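Local structure of aluminum resistance protein (Clostridium novyi, 3I16) at residues A91-H96 against R288-G293; K21-A26 against A308-R313. The protein probably acts as a pyridoxal-5'-phosphate-dependent carbon-sulfur lyase of the methionine gamma-lyase family, associated with aluminum resistance. All coordinates share one frame; numbering follows the deposited sequence.

Contact 1 of 2, residues A91-H96 against R288-G293. With EDO (1,2-ethanediol), chain M.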
# COMPACT_ATOMS: atom_id res chain seq x y z
N ALA B 91 -2.22 -22.45 -12.90
CA ALA B 91 -2.49 -21.07 -13.28
C ALA B 91 -1.33 -20.20 -12.81
O ALA B 91 -0.60 -20.58 -11.90
CB ALA B 91 -3.81 -20.59 -12.70
N LEU B 92 -1.16 -19.05 -13.45
CA LEU B 92 -0.12 -18.10 -13.09
C LEU B 92 -0.79 -16.73 -13.09
O LEU B 92 -1.11 -16.19 -14.15
CB LEU B 92 1.02 -18.15 -14.10
CG LEU B 92 2.23 -17.23 -13.91
CD1 LEU B 92 2.89 -17.51 -12.57
CD2 LEU B 92 3.22 -17.37 -15.07
N VAL B 93 -1.00 -16.19 -11.89
CA VAL B 93 -1.70 -14.92 -11.68
C VAL B 93 -0.71 -14.02 -10.98
O VAL B 93 -0.26 -14.30 -9.85
CB VAL B 93 -2.97 -15.12 -10.84
CG1 VAL B 93 -3.78 -13.81 -10.75
CG2 VAL B 93 -3.83 -16.27 -11.44
N ARG B 94 -0.33 -12.96 -11.67
CA ARG B 94 0.71 -12.08 -11.19
C ARG B 94 0.50 -10.60 -11.46
O ARG B 94 0.09 -10.21 -12.57
CB ARG B 94 2.02 -12.49 -11.83
CG ARG B 94 2.59 -13.87 -11.37
CD ARG B 94 3.01 -13.86 -9.91
NE ARG B 94 3.68 -15.10 -9.50
CZ ARG B 94 3.06 -16.23 -9.17
NH1 ARG B 94 1.75 -16.35 -9.23
NH2 ARG B 94 3.79 -17.28 -8.79
N PRO B 95 0.79 -9.74 -10.46
CA PRO B 95 0.73 -8.29 -10.68
C PRO B 95 1.85 -7.78 -11.61
O PRO B 95 1.74 -6.68 -12.21
CB PRO B 95 0.91 -7.71 -9.27
CG PRO B 95 1.58 -8.77 -8.48
CD PRO B 95 1.11 -10.08 -9.07
N HIS B 96 2.87 -8.63 -11.76
CA HIS B 96 4.07 -8.36 -12.53
C HIS B 96 3.82 -8.26 -14.06
O HIS B 96 4.67 -7.69 -14.75
CB HIS B 96 5.14 -9.44 -12.23
CG HIS B 96 5.48 -9.57 -10.77
ND1 HIS B 96 4.61 -10.08 -9.84
CD2 HIS B 96 6.62 -9.26 -10.09
CE1 HIS B 96 5.17 -10.05 -8.64
NE2 HIS B 96 6.40 -9.56 -8.77
N ARG B 288 -5.17 -9.07 -1.94
CA ARG B 288 -6.58 -9.08 -1.52
C ARG B 288 -7.51 -8.54 -2.62
O ARG B 288 -8.59 -9.07 -2.83
CB ARG B 288 -6.81 -8.33 -0.22
CG ARG B 288 -8.23 -8.50 0.30
CD ARG B 288 -8.50 -7.76 1.59
NE ARG B 288 -8.56 -6.32 1.37
CZ ARG B 288 -7.76 -5.40 1.90
NH1 ARG B 288 -6.82 -5.70 2.80
NH2 ARG B 288 -7.95 -4.12 1.57
N SER B 289 -7.10 -7.49 -3.31
CA SER B 289 -7.93 -6.89 -4.36
C SER B 289 -8.06 -7.84 -5.56
O SER B 289 -9.05 -7.76 -6.32
CB SER B 289 -7.36 -5.53 -4.80
OG SER B 289 -6.13 -5.70 -5.48
N MSE B 290 -7.06 -8.70 -5.75
CA MSE B 290 -7.13 -9.68 -6.84
C MSE B 290 -8.13 -10.78 -6.53
O MSE B 290 -8.90 -11.19 -7.41
CB MSE B 290 -5.78 -10.26 -7.19
CG MSE B 290 -4.97 -9.33 -8.05
SE MSE B 290 -3.28 -10.11 -8.44
CE MSE B 290 -2.28 -9.48 -6.88
N TYR B 291 -8.13 -11.25 -5.28
CA TYR B 291 -9.12 -12.24 -4.84
C TYR B 291 -10.53 -11.62 -4.91
O TYR B 291 -11.49 -12.19 -5.49
CB TYR B 291 -8.90 -12.66 -3.38
CG TYR B 291 -7.83 -13.71 -3.10
CD1 TYR B 291 -8.07 -15.06 -3.35
CD2 TYR B 291 -6.61 -13.37 -2.52
CE1 TYR B 291 -7.13 -16.03 -3.07
CE2 TYR B 291 -5.64 -14.34 -2.25
CZ TYR B 291 -5.92 -15.68 -2.53
OH TYR B 291 -5.01 -16.68 -2.25
N GLN B 292 -10.66 -10.44 -4.31
CA GLN B 292 -11.97 -9.78 -4.27
C GLN B 292 -12.52 -9.48 -5.67
O GLN B 292 -13.71 -9.65 -5.92
CB GLN B 292 -11.94 -8.53 -3.40
CG GLN B 292 -13.36 -8.11 -3.01
CD GLN B 292 -13.43 -6.97 -2.04
OE1 GLN B 292 -12.42 -6.41 -1.64
NE2 GLN B 292 -14.67 -6.63 -1.64
N GLY B 293 -11.63 -9.07 -6.58
CA GLY B 293 -11.98 -8.80 -7.96
C GLY B 293 -12.48 -10.03 -8.69
O GLY B 293 -13.47 -9.96 -9.42
C1 EDO M . -10.49 -3.36 -1.64
O1 EDO M . -10.11 -3.05 -0.28
C2 EDO M . -9.80 -4.62 -2.16
O2 EDO M . -10.01 -5.72 -1.26

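Contact 2 of 2, residues K21-A26 against A308-R313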
# COMPACT_ATOMS: atom_id res chain seq x y z
N LYS B 21 -36.25 8.77 -25.38
CA LYS B 21 -37.24 7.88 -25.99
C LYS B 21 -36.57 6.70 -26.70
O LYS B 21 -37.08 5.57 -26.67
CB LYS B 21 -38.19 8.65 -26.94
CG LYS B 21 -39.14 7.77 -27.77
CD LYS B 21 -40.37 7.26 -26.99
CE LYS B 21 -41.44 8.33 -26.85
N LEU B 22 -35.44 6.96 -27.36
CA LEU B 22 -34.66 5.88 -27.98
C LEU B 22 -34.24 4.90 -26.90
O LEU B 22 -34.30 3.70 -27.12
CB LEU B 22 -33.42 6.40 -28.72
CG LEU B 22 -33.64 7.02 -30.10
CD1 LEU B 22 -32.43 7.89 -30.44
CD2 LEU B 22 -33.90 5.93 -31.16
N TYR B 23 -33.81 5.43 -25.74
CA TYR B 23 -33.42 4.59 -24.61
C TYR B 23 -34.58 3.73 -24.09
O TYR B 23 -34.43 2.50 -23.87
CB TYR B 23 -32.81 5.44 -23.47
CG TYR B 23 -32.83 4.72 -22.15
CD1 TYR B 23 -31.95 3.69 -21.89
CD2 TYR B 23 -33.79 5.04 -21.16
CE1 TYR B 23 -31.98 3.00 -20.72
CE2 TYR B 23 -33.84 4.33 -19.97
CZ TYR B 23 -32.92 3.32 -19.76
OH TYR B 23 -32.92 2.58 -18.61
N GLU B 24 -35.74 4.37 -23.93
CA GLU B 24 -36.94 3.69 -23.45
C GLU B 24 -37.30 2.52 -24.39
O GLU B 24 -37.57 1.40 -23.95
CB GLU B 24 -38.09 4.70 -23.29
CG GLU B 24 -37.87 5.76 -22.15
CD GLU B 24 -38.76 7.00 -22.26
OE1 GLU B 24 -39.54 7.10 -23.24
OE2 GLU B 24 -38.69 7.90 -21.39
N THR B 25 -37.27 2.78 -25.69
CA THR B 25 -37.59 1.77 -26.71
C THR B 25 -36.58 0.64 -26.66
O THR B 25 -36.96 -0.54 -26.67
CB THR B 25 -37.57 2.42 -28.11
OG1 THR B 25 -38.43 3.57 -28.09
CG2 THR B 25 -38.01 1.44 -29.19
N ALA B 26 -35.29 0.99 -26.62
CA ALA B 26 -34.21 0.01 -26.55
C ALA B 26 -34.33 -0.90 -25.33
O ALA B 26 -34.14 -2.11 -25.46
CB ALA B 26 -32.81 0.71 -26.53
N ALA B 308 -23.26 -3.21 -23.22
CA ALA B 308 -22.98 -3.46 -24.64
C ALA B 308 -24.26 -3.73 -25.44
O ALA B 308 -24.44 -3.21 -26.55
CB ALA B 308 -21.99 -4.65 -24.80
N ILE B 309 -25.15 -4.53 -24.85
CA ILE B 309 -26.41 -4.89 -25.52
C ILE B 309 -27.29 -3.65 -25.67
O ILE B 309 -27.88 -3.42 -26.73
CB ILE B 309 -27.15 -6.02 -24.75
CG1 ILE B 309 -26.27 -7.30 -24.74
CG2 ILE B 309 -28.48 -6.28 -25.38
CD1 ILE B 309 -26.73 -8.42 -23.79
N LEU B 310 -27.39 -2.84 -24.62
CA LEU B 310 -28.14 -1.59 -24.69
C LEU B 310 -27.53 -0.67 -25.77
O LEU B 310 -28.26 -0.05 -26.53
CB LEU B 310 -28.12 -0.87 -23.36
CG LEU B 310 -28.57 0.60 -23.35
CD1 LEU B 310 -30.02 0.72 -23.72
CD2 LEU B 310 -28.28 1.20 -21.95
N CYS B 311 -26.21 -0.55 -25.77
CA CYS B 311 -25.52 0.28 -26.75
C CYS B 311 -25.88 -0.22 -28.14
O CYS B 311 -26.26 0.56 -28.98
CB CYS B 311 -24.01 0.22 -26.54
SG CYS B 311 -23.10 1.24 -27.74
N SER B 312 -25.81 -1.54 -28.37
CA SER B 312 -26.16 -2.12 -29.66
C SER B 312 -27.55 -1.67 -30.14
O SER B 312 -27.72 -1.14 -31.27
CB SER B 312 -26.12 -3.64 -29.57
OG SER B 312 -26.50 -4.27 -30.78
N ARG B 313 -28.56 -1.89 -29.29
CA ARG B 313 -29.92 -1.60 -29.72
C ARG B 313 -30.20 -0.09 -29.82
O ARG B 313 -30.79 0.33 -30.78
CB ARG B 313 -30.93 -2.29 -28.80
CG ARG B 313 -32.38 -2.17 -29.26
CD ARG B 313 -32.58 -2.62 -30.70
NE ARG B 313 -33.99 -2.78 -30.99
CZ ARG B 313 -34.51 -3.18 -32.14
NH1 ARG B 313 -33.74 -3.50 -33.18
NH2 ARG B 313 -35.84 -3.28 -32.25

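Contact 1 of 2, residues A91-H96 against R288-G293
Met290, a selenomethionine, reaches from helix 287-318 to the end of strand 90-94 and bridges the two segments alone. Its methyl CE lies 4.1 Å from CD of the Pro95 ring, which its chain crosses at about a right angle, while SE stands 4.4 Å from Val93 CG1. The bend at chi3 (-88°) turns CE toward the proline. A second conformer was also deposited, so these contacts describe one of two. On the packed side, Tyr82 meets Val93 and Leu242 backs Met290. Arg94 turns away from the helix: NH1 bonds Val93 O at 2.9 Å and 165°, from above the carbonyl plane, and also makes a salt bridge to Asp79. Leu92 CD1 sits over the centre of the guanidinium, 3.6 Å above its plane.

Looser are Arg288 and Ser289, both partly exposed; an ethanediol, probably from the crystallisation liquor, sits by Arg288, and Phe383 of the second subunit covers Arg288 and Gln292. Arg288 NH2 meets EDO O1 at 3.0 Å and 170°, in the guanidinium plane, and NE bonds O2 at 3.1 Å. Ile250 O of the second subunit also binds the diol. Segments 91-96 and 288-293 are thus held together by apolar packing alone, the Arg94 charge being kept off that seam by Val93 O, Asp79 and Gly278 O.

Contact 2 of 2, residues K21-A26 against A308-R313
Lys21 O is gripped twice by Thr25: the hydroxyl OG1 donates to it at 2.8 Å and the helical amide N at 3.0 Å, the two reaching it from opposite faces of its carbonyl plane. The Thr25 OG1 bond is tilted 31° from that plane. This folds the threonine hydroxyl back onto its own helix. Across the interface the two segments share no hydrogen bond and meet through apolar groups.

Ala26 lies at the centre. Its CB points at helix 287-318 and touches Leu310 CD1 at 4.0 Å, while its CA is 3.9 Å from Arg313 CG. With only a methyl in between, the backbones draw close, the CA atoms of Ala26 and Arg313 being 5.6 Å apart. Leu310 CG is anti to the backbone N (chi1 166°), which carries CD1 over to the partner helix. There it also meets Tyr23 CD1 at 4.0 Å, approaching the phenol ring obliquely. From helix 411-425, Lys415 and Leu419 pack on Tyr23 and Phe411 on Leu310.

Arg313 lends only its aliphatic stem to Ala26. Its chain bends at chi2, then runs on toward carboxylates beyond the two segments: NH2 forms a salt bridge with Asp29, on the same helix as Ala26, and NH1 one with Glu316. The charge is therefore paired beside the apolar seam.

The segment axes pass 9.7 Å apart, with 117° between their N-to-C directions. This is a helix-helix packing in which segment 21-26, near the start of helix 17-54, crosses segment 308-313, in the later turns of helix 287-318, in a chain whose clan and cofactor are those of the aspartate aminotransferase-like (fold type I) enzymes.

In the fold
Helix 287-318 joins the two contacts: its first turns face strand 90-94 in contact 1, and its later turns meet helix 17-54 in contact 2. The centres lie 34 Å apart and the nearest atoms about 18 Å, so the contacts do not touch. Along the chain, contact 1 is nested inside the loop closed by contact 2. Neither belongs to the cofactor pocket, which includes Tyr126, Asp218 and Lys244; in contact 1 the Pro95 side chain is about 14 Å from a bound pyridoxal-5'-phosphate. One long helix thus runs from the strand that is outermost within this chain in the mixed sheet to the neighbourhood of strand 335-338, in the separate antiparallel sheet.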